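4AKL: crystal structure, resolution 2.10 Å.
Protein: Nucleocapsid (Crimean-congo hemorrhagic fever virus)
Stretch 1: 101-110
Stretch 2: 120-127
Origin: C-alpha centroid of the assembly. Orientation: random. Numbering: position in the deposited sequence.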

ATOM      1  N   GLY A 101      -7.723 -14.740  13.322  1.00 50.72           N
ATOM      2  CA  GLY A 101      -8.951 -15.110  12.673  1.00 51.40           C
ATOM      3  C   GLY A 101      -9.377 -14.154  11.585  1.00 50.84           C
ATOM      4  O   GLY A 101      -9.941 -14.594  10.597  1.00 51.99           O
ATOM      5  N   THR A 102      -9.118 -12.860  11.735  1.00 49.70           N
ATOM      6  CA  THR A 102      -9.594 -11.872  10.751  1.00 49.51           C
ATOM      7  C   THR A 102      -8.756 -11.754   9.455  1.00 47.18           C
ATOM      8  O   THR A 102      -9.244 -11.225   8.463  1.00 47.09           O
ATOM      9  N   ILE A 103      -7.504 -12.234   9.487  1.00 45.56           N
ATOM     10  CA  ILE A 103      -6.599 -12.160   8.357  1.00 43.30           C
ATOM     11  C   ILE A 103      -6.315 -13.504   7.700  1.00 42.82           C
ATOM     12  O   ILE A 103      -5.492 -13.592   6.808  1.00 41.63           O
ATOM     13  N   LYS A 104      -7.025 -14.545   8.127  1.00 43.83           N
ATOM     14  CA  LYS A 104      -6.786 -15.899   7.662  1.00 43.78           C
ATOM     15  C   LYS A 104      -6.898 -16.050   6.122  1.00 42.88           C
ATOM     16  O   LYS A 104      -6.265 -16.926   5.545  1.00 41.60           O
ATOM     17  N   SER A 105      -7.687 -15.186   5.470  1.00 41.97           N
ATOM     18  CA  SER A 105      -7.925 -15.321   4.020  1.00 41.72           C
ATOM     19  C   SER A 105      -6.632 -15.225   3.183  1.00 39.69           C
ATOM     20  O   SER A 105      -6.491 -15.914   2.153  1.00 39.25           O
ATOM     21  N   TRP A 106      -5.700 -14.383   3.641  1.00 38.15           N
ATOM     22  CA  TRP A 106      -4.373 -14.269   3.049  1.00 36.21           C
ATOM     23  C   TRP A 106      -3.274 -14.932   3.868  1.00 35.91           C
ATOM     24  O   TRP A 106      -2.362 -15.550   3.288  1.00 36.83           O
ATOM     25  N   ASP A 107      -3.320 -14.816   5.195  1.00 35.66           N
ATOM     26  CA  ASP A 107      -2.272 -15.376   6.069  1.00 35.15           C
ATOM     27  C   ASP A 107      -2.158 -16.910   5.973  1.00 35.41           C
ATOM     28  O   ASP A 107      -1.048 -17.442   5.853  1.00 34.63           O
ATOM     29  N   GLU A 108      -3.276 -17.606   6.009  1.00 36.16           N
ATOM     30  CA  GLU A 108      -3.281 -19.076   5.901  1.00 37.48           C
ATOM     31  C   GLU A 108      -3.050 -19.570   4.448  1.00 36.88           C
ATOM     32  O   GLU A 108      -2.872 -20.770   4.194  1.00 37.41           O
ATOM     33  N   SER A 109      -3.048 -18.635   3.508  1.00 35.83           N
ATOM     34  CA  SER A 109      -2.774 -18.927   2.098  1.00 35.23           C
ATOM     35  C   SER A 109      -1.432 -18.360   1.669  1.00 33.17           C
ATOM     36  O   SER A 109      -1.186 -18.312   0.488  1.00 33.55           O
ATOM     37  N   TYR A 110      -0.580 -17.961   2.631  1.00 31.34           N
ATOM     38  CA  TYR A 110       0.701 -17.338   2.327  1.00 29.42           C
ATOM     39  C   TYR A 110       1.481 -18.168   1.288  1.00 29.15           C
ATOM     40  O   TYR A 110       2.020 -17.607   0.366  1.00 28.71           O
ATOM     41  N   ILE A 120      -9.542 -11.095  -5.153  1.00 42.35           N
ATOM     42  CA  ILE A 120      -9.792  -9.722  -4.782  1.00 41.72           C
ATOM     43  C   ILE A 120     -10.125  -9.634  -3.258  1.00 41.22           C
ATOM     44  O   ILE A 120      -9.762  -8.680  -2.629  1.00 38.90           O
ATOM     45  N   GLU A 121     -10.795 -10.657  -2.703  1.00 42.57           N
ATOM     46  CA  GLU A 121     -11.231 -10.643  -1.304  1.00 43.24           C
ATOM     47  C   GLU A 121      -9.993 -10.621  -0.391  1.00 40.54           C
ATOM     48  O   GLU A 121      -9.991  -9.952   0.610  1.00 40.00           O
ATOM     49  N   GLN A 122      -8.948 -11.370  -0.774  1.00 38.98           N
ATOM     50  CA  GLN A 122      -7.655 -11.369  -0.052  1.00 36.68           C
ATOM     51  C   GLN A 122      -7.037  -9.967  -0.039  1.00 35.39           C
ATOM     52  O   GLN A 122      -6.461  -9.585   0.970  1.00 34.12           O
ATOM     53  N   LEU A 123      -7.186  -9.207  -1.130  1.00 34.90           N
ATOM     54  CA  LEU A 123      -6.698  -7.814  -1.174  1.00 34.72           C
ATOM     55  C   LEU A 123      -7.522  -6.935  -0.274  1.00 35.82           C
ATOM     56  O   LEU A 123      -6.941  -6.166   0.520  1.00 34.17           O
ATOM     57  N   PHE A 124      -8.870  -7.029  -0.388  1.00 37.70           N
ATOM     58  CA  PHE A 124      -9.733  -6.172   0.445  1.00 39.21           C
ATOM     59  C   PHE A 124      -9.551  -6.437   1.909  1.00 39.23           C
ATOM     60  O   PHE A 124      -9.450  -5.490   2.681  1.00 39.15           O
ATOM     61  N   ASN A 125      -9.475  -7.727   2.295  1.00 38.70           N
ATOM     62  CA  ASN A 125      -9.276  -8.111   3.669  1.00 38.56           C
ATOM     63  C   ASN A 125      -7.966  -7.544   4.235  1.00 36.65           C
ATOM     64  O   ASN A 125      -7.927  -7.090   5.384  1.00 36.41           O
ATOM     65  N   TYR A 126      -6.898  -7.553   3.420  1.00 34.57           N
ATOM     66  CA  TYR A 126      -5.627  -7.049   3.877  1.00 32.44           C
ATOM     67  C   TYR A 126      -5.730  -5.530   4.129  1.00 32.48           C
ATOM     68  O   TYR A 126      -5.217  -5.039   5.092  1.00 31.49           O
ATOM     69  N   GLN A 127      -6.380  -4.793   3.235  1.00 33.05           N
ATOM     70  CA  GLN A 127      -6.499  -3.337   3.413  1.00 33.85           C
ATOM     71  C   GLN A 127      -7.283  -3.022   4.664  1.00 35.63           C
ATOM     72  O   GLN A 127      -6.878  -2.164   5.458  1.00 35.90           O
TER

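The most unusual feature of this contact is how much of it rests on one carboxamide. Asn-125, pointing toward the first stretch with chi1 t and chi2 near -69°, uses both ends of its amide at once. ND2 of Asn-125 donates to O of Thr-102 at 2.9 Å, while OD1 of Asn-125 accepts from NE1 of Trp-106 at 2.7 Å. Asparagine suits the place because a short side chain carries a donor and an acceptor side by side, so one residue can serve a carbonyl and an indole NH together. The N-H...O angle at the indole is 135°, noticeably bent, whereas the bond to Thr-102 is straighter at 152°.

Thr-102 contributes its main chain here; its own CB points sideways, with chi1 between wells at 28°, and its OG1 finds a partner just outside the stretches. Ile-103 follows at the N-cap position. CA of Ile-103 lies 3.6 Å from OD1 of Asn-125, but its CB points sideways and, with chi1 p and chi2 t, the rest of the side chain does not turn to the helix; Ile-103 is covered by almost none of it.

A second amide works one turn earlier in the helix, at Gln-122. Gln-122 leaves its backbone sideways, and its chain (chi1 m, chi2 t, chi3 -60°) brings the terminal amide to the first stretch, where NE2 donates to the carbonyl O of Ser-105 at 2.8 Å with a nearly straight angle of 165°. The extra methylene of glutamine supplies reach that asparagine lacks, and OE1 is occupied by a residue adjoining the stretches. NE2 of Gln-122 also lies 3.6 Å from CB of Ser-109, which points toward the helix.

Ser-105 also points toward the helix, chi1 p, and its short side chain sits against the helix: OG of Ser-105 is 3.3 Å from CG of Asn-125. This hydroxyl makes no hydrogen bond across the contact.

Trp-106 is the main apolar element, buried, with chi1 p at 44° and chi2 at -80°. Its CB starts sideways, yet the indole comes nearer to the helix, placing Asn-125 OD1 at the ring edge, where an indole NH should meet an acceptor. Over one face sits CB of Tyr-126 (chi1 t), 4.0 Å from the centroid of the Trp-106 five-membered ring in a CH-pi contact. The phenol ring then turns its edge toward the indole face, with the centroids of the Trp-106 six-membered ring and the Tyr-126 ring 5.4 Å apart and the planes at 72°. Tyrosine fits because its ring packs here while its OH bonds elsewhere in the structure.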

ATOM      1  CB  THR A 102      -9.735 -10.427  11.370  1.00 49.88           C
ATOM      2  OG1 THR A 102      -8.813 -10.275  12.434  1.00 50.25           O
ATOM      3  CG2 THR A 102     -11.118 -10.185  11.909  1.00 52.79           C
ATOM      4  CB  ILE A 103      -5.304 -11.505   8.777  1.00 42.19           C
ATOM      5  CG1 ILE A 103      -4.419 -12.429   9.631  1.00 41.79           C
ATOM      6  CG2 ILE A 103      -5.629 -10.187   9.531  1.00 42.00           C
ATOM      7  CD1 ILE A 103      -2.970 -11.944   9.737  1.00 41.95           C
ATOM      8  CB  LYS A 104      -7.723 -16.912   8.405  1.00 46.10           C
ATOM      9  CG  LYS A 104      -9.195 -16.786   8.099  1.00 49.62           C
ATOM     10  CD  LYS A 104     -10.045 -18.067   8.462  1.00 55.02           C
ATOM     11  CE  LYS A 104     -10.415 -18.182   9.964  1.00 57.77           C
ATOM     12  NZ  LYS A 104     -11.828 -18.742  10.166  1.00 61.28           N
ATOM     13  CB  SER A 105      -9.023 -14.333   3.516  1.00 42.55           C
ATOM     14  OG  SER A 105      -8.627 -12.985   3.610  1.00 40.85           O
ATOM     15  CB  TRP A 106      -4.015 -12.784   2.759  1.00 35.67           C
ATOM     16  CG  TRP A 106      -4.328 -11.747   3.806  1.00 34.22           C
ATOM     17  CD1 TRP A 106      -5.536 -11.159   4.050  1.00 35.75           C
ATOM     18  CD2 TRP A 106      -3.418 -11.163   4.708  1.00 32.33           C
ATOM     19  NE1 TRP A 106      -5.440 -10.263   5.059  1.00 34.55           N
ATOM     20  CE2 TRP A 106      -4.143 -10.232   5.484  1.00 33.25           C
ATOM     21  CE3 TRP A 106      -2.063 -11.331   4.945  1.00 31.36           C
ATOM     22  CZ2 TRP A 106      -3.557  -9.475   6.477  1.00 32.23           C
ATOM     23  CZ3 TRP A 106      -1.475 -10.589   5.946  1.00 30.70           C
ATOM     24  CH2 TRP A 106      -2.221  -9.655   6.690  1.00 31.06           C
ATOM     25  CB  ASP A 107      -2.487 -14.905   7.535  1.00 35.09           C
ATOM     26  CG  ASP A 107      -1.527 -15.572   8.544  1.00 36.33           C
ATOM     27  OD1 ASP A 107      -0.274 -15.472   8.370  1.00 32.61           O
ATOM     28  OD2 ASP A 107      -2.054 -16.173   9.549  1.00 37.56           O
ATOM     29  CB  GLU A 108      -4.583 -19.665   6.497  1.00 39.46           C
ATOM     30  CG  GLU A 108      -4.563 -19.651   8.022  1.00 42.11           C
ATOM     31  CD  GLU A 108      -5.767 -20.375   8.666  1.00 47.21           C
ATOM     32  OE1 GLU A 108      -6.692 -20.864   7.960  1.00 49.20           O
ATOM     33  OE2 GLU A 108      -5.772 -20.451   9.920  1.00 51.83           O
ATOM     34  CB  SER A 109      -3.887 -18.343   1.217  1.00 35.69           C
ATOM     35  OG  SER A 109      -5.037 -19.129   1.404  1.00 38.01           O
ATOM     36  CB  TYR A 110       1.575 -17.080   3.570  1.00 28.26           C
ATOM     37  CG  TYR A 110       2.721 -16.162   3.202  1.00 27.45           C
ATOM     38  CD1 TYR A 110       2.578 -14.774   3.258  1.00 26.57           C
ATOM     39  CD2 TYR A 110       3.952 -16.691   2.727  1.00 26.60           C
ATOM     40  CE1 TYR A 110       3.646 -13.915   2.879  1.00 25.37           C
ATOM     41  CE2 TYR A 110       4.976 -15.875   2.347  1.00 24.93           C
ATOM     42  CZ  TYR A 110       4.831 -14.481   2.426  1.00 24.78           C
ATOM     43  OH  TYR A 110       5.863 -13.686   2.057  1.00 23.53           O
ATOM     44  CB  ILE A 120     -10.878  -9.091  -5.692  1.00 43.84           C
ATOM     45  CG1 ILE A 120     -10.999  -7.582  -5.482  1.00 44.34           C
ATOM     46  CG2 ILE A 120     -12.225  -9.753  -5.452  1.00 45.46           C
ATOM     47  CD1 ILE A 120      -9.810  -6.794  -5.871  1.00 43.69           C
ATOM     48  CB  GLU A 121     -12.086 -11.873  -0.938  1.00 45.21           C
ATOM     49  CG  GLU A 121     -13.517 -11.977  -1.489  1.00 51.20           C
ATOM     50  CD  GLU A 121     -13.629 -12.482  -2.965  1.00 54.31           C
ATOM     51  OE1 GLU A 121     -12.597 -12.890  -3.573  1.00 53.22           O
ATOM     52  OE2 GLU A 121     -14.779 -12.444  -3.483  1.00 57.31           O
ATOM     53  CB  GLN A 122      -6.681 -12.387  -0.643  1.00 35.96           C
ATOM     54  CG  GLN A 122      -7.156 -13.842  -0.486  1.00 36.68           C
ATOM     55  CD  GLN A 122      -6.281 -14.809  -1.227  1.00 35.23           C
ATOM     56  OE1 GLN A 122      -6.156 -14.709  -2.422  1.00 35.71           O
ATOM     57  NE2 GLN A 122      -5.674 -15.761  -0.512  1.00 34.37           N
ATOM     58  CB  LEU A 123      -6.712  -7.178  -2.586  1.00 34.74           C
ATOM     59  CG  LEU A 123      -5.783  -7.720  -3.637  1.00 34.80           C
ATOM     60  CD1 LEU A 123      -5.940  -7.041  -4.991  1.00 34.77           C
ATOM     61  CD2 LEU A 123      -4.311  -7.601  -3.116  1.00 32.44           C
ATOM     62  CB  PHE A 124     -11.204  -6.328   0.089  1.00 42.78           C
ATOM     63  CG  PHE A 124     -11.593  -5.694  -1.213  1.00 45.26           C
ATOM     64  CD1 PHE A 124     -10.847  -4.657  -1.793  1.00 46.85           C
ATOM     65  CD2 PHE A 124     -12.730  -6.115  -1.855  1.00 50.11           C
ATOM     66  CE1 PHE A 124     -11.258  -4.086  -3.001  1.00 48.37           C
ATOM     67  CE2 PHE A 124     -13.125  -5.536  -3.054  1.00 52.32           C
ATOM     68  CZ  PHE A 124     -12.376  -4.519  -3.617  1.00 50.08           C
ATOM     69  CB  ASN A 125      -9.323  -9.644   3.793  1.00 39.32           C
ATOM     70  CG  ASN A 125      -9.132 -10.144   5.237  1.00 40.32           C
ATOM     71  OD1 ASN A 125      -8.043 -10.036   5.819  1.00 42.35           O
ATOM     72  ND2 ASN A 125     -10.187 -10.711   5.808  1.00 44.19           N
ATOM     73  CB  TYR A 126      -4.516  -7.353   2.823  1.00 31.41           C
ATOM     74  CG  TYR A 126      -3.280  -6.497   2.958  1.00 28.50           C
ATOM     75  CD1 TYR A 126      -3.203  -5.284   2.350  1.00 27.75           C
ATOM     76  CD2 TYR A 126      -2.203  -6.910   3.706  1.00 28.46           C
ATOM     77  CE1 TYR A 126      -2.047  -4.478   2.460  1.00 27.00           C
ATOM     78  CE2 TYR A 126      -1.028  -6.105   3.845  1.00 25.89           C
ATOM     79  CZ  TYR A 126      -0.969  -4.887   3.216  1.00 26.73           C
ATOM     80  OH  TYR A 126       0.167  -4.047   3.286  1.00 22.21           O
ATOM     81  CB  GLN A 127      -7.124  -2.657   2.185  1.00 34.38           C
ATOM     82  CG  GLN A 127      -6.284  -2.832   0.874  1.00 33.26           C
ATOM     83  CD  GLN A 127      -4.908  -2.144   0.876  1.00 32.99           C
ATOM     84  OE1 GLN A 127      -4.630  -1.220   1.667  1.00 31.74           O
ATOM     85  NE2 GLN A 127      -4.036  -2.598  -0.030  1.00 31.40           N
TER